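Vacuolar protein sorting-associated protein 29 (Entamoeba histolytica, PDB 5XCJ) probably serves in retromer-linked protein transport, as a metal-binding VPS29-family member built on a calcineurin-like metallophosphoesterase fold. Local coordinates at residues A98-I101 with Y102-L106; T121-G125 with G126-L130. The protein carries 1 engineered substitution. All coordinates share one frame; numbering follows the deposited sequence.

How the contacts relate
Contact 1, about two and a half turns of helix 96-106, and contact 2, the hairpin 121-130, follow one another along the chain and pack together, their centres about 11 Å apart. Phe-129 is the joint: its CE2 lies 3.3 Å from the backbone O of Leu-99 and its CZ 3.6 Å from CA of Ala-100; CB of Gln-103 also touches CZ, while NE2 of Gln-103 touches CD of Lys-127. A helix thus rests on one face of a sheet. The nearby zinc site, empty in this model, is separate: the side chain of Leu-99 is about 8 Å from that of His-115, and those of Leu-99 and Leu-130 about 11 and 12 Å from that of Asp-8.

Contact 1 of 2, residues A98-I101 with Y102-L106; sequences ALAI and YQRQL
The guanidinium of Arg-104 folds back over the preceding turn, with the carbonyl O of Ala-100 under one face, 3.5 Å from the plane and offset toward the rim. NH1 reaches CB of Ala-100 at 3.7 Å and NH2 lies 3.4 Å from CG1 of Ile-101, contacts of packing rather than of hydrogen bonding. A bend at chi3 (-49°) turns the chain back along the helix and lays the group there, and Glu-97 adds a long, weak ion pair to NH2. The ring of Tyr-102 is met at its edge: the O of Ala-98 lies in the ring plane, 3.7 Å from CD2. That same oxygen accepts the backbone N-H of Tyr-102. The next two rungs follow in step, Gln-103 N to Leu-99 O at 2.9 Å and Arg-104 N to Ala-100 O at 3.0 Å. With CG anti to the backbone N (chi1 172°), Gln-103 extends toward the C-terminal end of the helix, where NE2 is bonded to the O of Val-108. Ile-101 and Gln-105 run side by side on an exposed flank, though the placing of Gln-105 is doubtful. Leu-99 meets Leu-111 on the sheet side. The i to i+4 bonds are those of any alpha helix; its place between the parallel neighbouring strands 80-85 and 110-112, with one flank on the sheet, makes it the helix of a beta-alpha-beta unit.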
ATOM      1  N   ALA A  98      -4.231  -4.349 -17.359  1.00 12.57           N
ATOM      2  CA  ALA A  98      -4.185  -2.903 -17.205  1.00 14.62           C
ATOM      3  C   ALA A  98      -3.028  -2.504 -16.299  1.00 13.88           C
ATOM      4  O   ALA A  98      -2.295  -1.572 -16.592  1.00 14.87           O
ATOM      5  CB  ALA A  98      -5.499  -2.374 -16.652  1.00 15.76           C
ATOM      6  N   LEU A  99      -2.893  -3.210 -15.180  1.00 14.46           N
ATOM      7  CA  LEU A  99      -1.819  -2.974 -14.228  1.00 12.07           C
ATOM      8  C   LEU A  99      -0.478  -3.258 -14.894  1.00 11.69           C
ATOM      9  O   LEU A  99       0.503  -2.566 -14.664  1.00 12.86           O
ATOM     10  CB  LEU A  99      -1.993  -3.853 -12.996  1.00 12.66           C
ATOM     11  CG  LEU A  99      -3.116  -3.490 -12.029  1.00 12.73           C
ATOM     12  CD1 LEU A  99      -3.416  -4.671 -11.119  1.00 15.72           C
ATOM     13  CD2 LEU A  99      -2.732  -2.267 -11.213  1.00 10.50           C
ATOM     14  N   ALA A 100      -0.445  -4.295 -15.722  1.00 13.77           N
ATOM     15  CA  ALA A 100       0.774  -4.670 -16.423  1.00 13.22           C
ATOM     16  C   ALA A 100       1.199  -3.542 -17.348  1.00 15.83           C
ATOM     17  O   ALA A 100       2.383  -3.247 -17.473  1.00 19.06           O
ATOM     18  CB  ALA A 100       0.571  -5.953 -17.210  1.00 14.69           C
ATOM     19  N   ILE A 101       0.232  -2.908 -17.996  1.00 16.73           N
ATOM     20  CA  ILE A 101       0.543  -1.807 -18.889  1.00 15.89           C
ATOM     21  C   ILE A 101       1.176  -0.665 -18.098  1.00 16.96           C
ATOM     22  O   ILE A 101       2.164  -0.082 -18.523  1.00 18.31           O
ATOM     23  CB  ILE A 101      -0.704  -1.321 -19.650  1.00 18.65           C
ATOM     24  CG1 ILE A 101      -1.198  -2.416 -20.599  1.00 15.67           C
ATOM     25  CG2 ILE A 101      -0.401  -0.047 -20.422  1.00 18.86           C
ATOM     26  CD1 ILE A 101      -2.653  -2.290 -20.988  1.00 15.05           C
ATOM     27  N   TYR A 102       0.608  -0.350 -16.939  1.00 13.71           N
ATOM     28  CA  TYR A 102       1.163   0.706 -16.100  1.00 14.96           C
ATOM     29  C   TYR A 102       2.563   0.371 -15.606  1.00 14.69           C
ATOM     30  O   TYR A 102       3.438   1.228 -15.567  1.00 15.85           O
ATOM     31  CB  TYR A 102       0.240   1.045 -14.932  1.00 13.64           C
ATOM     32  CG  TYR A 102      -0.648   2.219 -15.228  1.00 12.70           C
ATOM     33  CD1 TYR A 102      -0.241   3.511 -14.937  1.00 14.74           C
ATOM     34  CD2 TYR A 102      -1.886   2.038 -15.818  1.00 11.92           C
ATOM     35  CE1 TYR A 102      -1.055   4.591 -15.213  1.00 13.73           C
ATOM     36  CE2 TYR A 102      -2.698   3.112 -16.104  1.00 12.45           C
ATOM     37  CZ  TYR A 102      -2.280   4.384 -15.799  1.00 12.61           C
ATOM     38  OH  TYR A 102      -3.097   5.445 -16.077  1.00 12.96           O
ATOM     39  N   GLN A 103       2.775  -0.890 -15.244  1.00 15.06           N
ATOM     40  CA  GLN A 103       4.071  -1.330 -14.747  1.00 14.14           C
ATOM     41  C   GLN A 103       5.110  -1.122 -15.841  1.00 15.95           C
ATOM     42  O   GLN A 103       6.218  -0.677 -15.582  1.00 16.74           O
ATOM     43  CB  GLN A 103       4.015  -2.805 -14.350  1.00 14.29           C
ATOM     44  CG  GLN A 103       5.362  -3.418 -13.999  1.00 15.41           C
ATOM     45  CD  GLN A 103       5.973  -4.195 -15.146  1.00 17.30           C
ATOM     46  OE1 GLN A 103       5.275  -4.850 -15.906  1.00 18.67           O
ATOM     47  NE2 GLN A 103       7.287  -4.123 -15.271  1.00 17.89           N
ATOM     48  N   ARG A 104       4.750  -1.488 -17.061  1.00 17.03           N
ATOM     49  CA  ARG A 104       5.623  -1.297 -18.205  1.00 16.05           C
ATOM     50  C   ARG A 104       5.845   0.188 -18.480  1.00 17.07           C
ATOM     51  O   ARG A 104       6.931   0.595 -18.865  1.00 19.16           O
ATOM     52  CB  ARG A 104       5.102  -2.037 -19.429  1.00 16.70           C
ATOM     53  CG  ARG A 104       5.437  -3.516 -19.413  1.00 16.56           C
ATOM     54  CD  ARG A 104       5.189  -4.144 -20.766  1.00 16.01           C
ATOM     55  NE  ARG A 104       3.871  -3.801 -21.283  1.00 18.97           N
ATOM     56  CZ  ARG A 104       2.754  -4.437 -20.955  1.00 18.95           C
ATOM     57  NH1 ARG A 104       2.791  -5.444 -20.104  1.00 18.84           N
ATOM     58  NH2 ARG A 104       1.601  -4.062 -21.480  1.00 19.42           N
ATOM     59  N   GLN A 105       4.790   0.977 -18.295  1.00 18.39           N
ATOM     60  CA  GLN A 105       4.851   2.418 -18.508  1.00 19.63           C
ATOM     61  C   GLN A 105       5.826   3.074 -17.545  1.00 18.53           C
ATOM     62  O   GLN A 105       6.628   3.913 -17.930  1.00 21.75           O
ATOM     63  CB  GLN A 105       3.463   3.032 -18.323  1.00 21.69           C
ATOM     64  CG  GLN A 105       2.449   2.610 -19.369  1.00 23.21           C
ATOM     65  CD  GLN A 105       2.867   2.992 -20.774  1.00 27.98           C
ATOM     66  OE1 GLN A 105       3.433   4.061 -20.998  1.00 33.73           O
ATOM     67  NE2 GLN A 105       2.582   2.117 -21.734  1.00 24.37           N
ATOM     68  N   LEU A 106       5.712   2.714 -16.274  1.00 18.39           N
ATOM     69  CA  LEU A 106       6.597   3.207 -15.225  1.00 14.96           C
ATOM     70  C   LEU A 106       7.993   2.590 -15.302  1.00 13.82           C
ATOM     71  O   LEU A 106       8.936   3.130 -14.736  1.00 15.12           O
ATOM     72  CB  LEU A 106       5.999   2.947 -13.841  1.00 18.15           C
ATOM     73  CG  LEU A 106       4.680   3.633 -13.496  1.00 16.05           C
ATOM     74  CD1 LEU A 106       4.329   3.416 -12.032  1.00 14.60           C
ATOM     75  CD2 LEU A 106       4.754   5.113 -13.816  1.00 21.06           C
TER

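Contact 2 of 2, residues T121-G125 with G126-L130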
ATOM      1  N   THR A 121      -1.140 -10.035  -3.144  1.00 12.57           N
ATOM      2  CA  THR A 121       0.240 -10.154  -3.567  1.00 11.41           C
ATOM      3  C   THR A 121       0.234 -11.064  -4.789  1.00 10.69           C
ATOM      4  O   THR A 121      -0.218 -12.191  -4.710  1.00 10.30           O
ATOM      5  CB  THR A 121       1.125 -10.778  -2.483  1.00 10.13           C
ATOM      6  OG1 THR A 121       1.251  -9.872  -1.388  1.00 12.08           O
ATOM      7  CG2 THR A 121       2.493 -11.084  -3.048  1.00 13.05           C
ATOM      8  N   LYS A 122       0.689 -10.555  -5.927  1.00 11.58           N
ATOM      9  CA  LYS A 122       0.721 -11.363  -7.137  1.00 12.40           C
ATOM     10  C   LYS A 122       1.986 -11.174  -7.964  1.00 14.15           C
ATOM     11  O   LYS A 122       2.476 -10.066  -8.119  1.00 14.46           O
ATOM     12  CB  LYS A 122      -0.512 -11.077  -7.991  1.00 13.65           C
ATOM     13  CG  LYS A 122      -1.126 -12.306  -8.627  1.00 15.70           C
ATOM     14  CD  LYS A 122      -2.401 -11.980  -9.386  1.00 19.66           C
ATOM     15  CE  LYS A 122      -2.184 -10.879 -10.405  1.00 19.85           C
ATOM     16  NZ  LYS A 122      -3.467 -10.320 -10.901  1.00 21.02           N
ATOM     17  N   GLU A 123       2.514 -12.264  -8.504  1.00 16.21           N
ATOM     18  CA  GLU A 123       3.682 -12.170  -9.360  1.00 13.77           C
ATOM     19  C   GLU A 123       3.262 -12.591 -10.759  1.00 15.55           C
ATOM     20  O   GLU A 123       2.686 -13.653 -10.943  1.00 12.67           O
ATOM     21  CB  GLU A 123       4.817 -13.056  -8.858  1.00 15.30           C
ATOM     22  CG  GLU A 123       5.966 -13.193  -9.840  1.00 16.12           C
ATOM     23  CD  GLU A 123       5.828 -14.406 -10.743  1.00 18.68           C
ATOM     24  OE1 GLU A 123       5.031 -15.300 -10.423  1.00 22.71           O
ATOM     25  OE2 GLU A 123       6.523 -14.466 -11.769  1.00 21.25           O
ATOM     26  N   VAL A 124       3.472 -11.714 -11.728  1.00 19.74           N
ATOM     27  CA  VAL A 124       3.141 -12.029 -13.115  1.00 17.16           C
ATOM     28  C   VAL A 124       4.304 -11.684 -14.041  1.00 15.39           C
ATOM     29  O   VAL A 124       4.816 -10.572 -14.015  1.00 15.73           O
ATOM     30  CB  VAL A 124       1.816 -11.371 -13.584  1.00 18.41           C
ATOM     31  CG1 VAL A 124       1.264 -10.405 -12.551  1.00 15.16           C
ATOM     32  CG2 VAL A 124       1.967 -10.700 -14.942  1.00 17.01           C
ATOM     33  N   GLY A 125       4.751 -12.678 -14.798  1.00 13.74           N
ATOM     34  CA  GLY A 125       5.819 -12.524 -15.768  1.00 15.16           C
ATOM     35  C   GLY A 125       7.116 -11.973 -15.213  1.00 13.64           C
ATOM     36  O   GLY A 125       7.816 -11.243 -15.890  1.00 18.16           O
ATOM     37  N   GLY A 126       7.431 -12.322 -13.972  1.00 14.20           N
ATOM     38  CA  GLY A 126       8.652 -11.867 -13.333  1.00 12.46           C
ATOM     39  C   GLY A 126       8.555 -10.498 -12.690  1.00 13.68           C
ATOM     40  O   GLY A 126       9.512 -10.007 -12.104  1.00 14.61           O
ATOM     41  N   LYS A 127       7.381  -9.896 -12.792  1.00 12.99           N
ATOM     42  CA  LYS A 127       7.111  -8.594 -12.200  1.00 14.02           C
ATOM     43  C   LYS A 127       6.166  -8.794 -11.015  1.00 12.47           C
ATOM     44  O   LYS A 127       5.386  -9.738 -10.989  1.00 15.02           O
ATOM     45  CB  LYS A 127       6.501  -7.628 -13.216  1.00 11.86           C
ATOM     46  CG  LYS A 127       7.290  -7.477 -14.504  1.00 11.68           C
ATOM     47  CD  LYS A 127       8.698  -6.984 -14.253  1.00 13.00           C
ATOM     48  CE  LYS A 127       9.608  -7.319 -15.424  1.00 14.65           C
ATOM     49  NZ  LYS A 127      10.888  -6.573 -15.384  1.00 14.96           N
ATOM     50  N   TYR A 128       6.247  -7.902 -10.033  1.00 12.87           N
ATOM     51  CA  TYR A 128       5.429  -8.026  -8.837  1.00  9.79           C
ATOM     52  C   TYR A 128       4.416  -6.909  -8.678  1.00 10.19           C
ATOM     53  O   TYR A 128       4.750  -5.740  -8.802  1.00 11.66           O
ATOM     54  CB  TYR A 128       6.327  -8.101  -7.607  1.00 11.97           C
ATOM     55  CG  TYR A 128       7.444  -9.107  -7.754  1.00 13.43           C
ATOM     56  CD1 TYR A 128       8.652  -8.747  -8.317  1.00 12.63           C
ATOM     57  CD2 TYR A 128       7.276 -10.418  -7.344  1.00 11.77           C
ATOM     58  CE1 TYR A 128       9.672  -9.666  -8.459  1.00 14.94           C
ATOM     59  CE2 TYR A 128       8.285 -11.343  -7.481  1.00 14.10           C
ATOM     60  CZ  TYR A 128       9.478 -10.963  -8.040  1.00 16.78           C
ATOM     61  OH  TYR A 128      10.484 -11.886  -8.177  1.00 20.70           O
ATOM     62  N   PHE A 129       3.173  -7.296  -8.428  1.00 10.38           N
ATOM     63  CA  PHE A 129       2.087  -6.352  -8.233  1.00  9.97           C
ATOM     64  C   PHE A 129       1.584  -6.495  -6.807  1.00  8.91           C
ATOM     65  O   PHE A 129       1.108  -7.553  -6.419  1.00  9.76           O
ATOM     66  CB  PHE A 129       0.974  -6.623  -9.238  1.00 11.20           C
ATOM     67  CG  PHE A 129       1.381  -6.375 -10.662  1.00 12.05           C
ATOM     68  CD1 PHE A 129       2.128  -7.310 -11.355  1.00 12.80           C
ATOM     69  CD2 PHE A 129       1.030  -5.203 -11.300  1.00 11.25           C
ATOM     70  CE1 PHE A 129       2.508  -7.080 -12.660  1.00 12.76           C
ATOM     71  CE2 PHE A 129       1.409  -4.970 -12.605  1.00 13.45           C
ATOM     72  CZ  PHE A 129       2.152  -5.911 -13.286  1.00 11.79           C
ATOM     73  N   LEU A 130       1.675  -5.409  -6.045  1.00  8.67           N
ATOM     74  CA  LEU A 130       1.277  -5.400  -4.643  1.00  7.82           C
ATOM     75  C   LEU A 130       0.194  -4.390  -4.267  1.00  8.51           C
ATOM     76  O   LEU A 130       0.221  -3.246  -4.698  1.00 11.12           O
ATOM     77  CB  LEU A 130       2.505  -5.166  -3.766  1.00  8.19           C
ATOM     78  CG  LEU A 130       3.778  -5.870  -4.228  1.00  7.94           C
ATOM     79  CD1 LEU A 130       4.982  -5.448  -3.408  1.00  8.69           C
ATOM     80  CD2 LEU A 130       3.585  -7.370  -4.171  1.00  8.11           C
TER
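Strands 121-124 and 127-130 run antiparallel, their axes 4.7 Å apart, and a type I' turn from Val-124 to Lys-127 closes them into a two-residue hairpin. Lys-122 and Phe-129 form a hydrogen-bonded pair, the N-H of Phe-129 meeting the O of Lys-122 at 2.9 Å and 174°. Val-124 and Lys-127 are the other such pair: Val-124 N gives a bond of 2.8 Å to Lys-127 O, while the return bond from Lys-127 N arrives from above the carbonyl plane. Gly-125 and Gly-126 take the positive phi angles of the turn. On one face CG1 of Val-124 meets the Phe-129 ring obliquely, 3.4 Å from CD1, in a tight, perhaps strained approach from a nearly eclipsed rotamer, and helix 96-106 packs against the same ring. On the other, CG of Glu-123 lies 3.8 Å from CE2 of Tyr-128, with the carboxylate and ring planes 53° apart, and CG2 of Thr-121 lies alongside CD2 of Leu-130. A bend at chi2 (-93°) swings the Glu-123 carboxylate toward the turn, where OE2 accepts Gly-126 N at 3.2 Å on its anti side, somewhat out of plane. Backbone pairs thus hold the turn's base, and a longish carboxylate bond holds a turn amide.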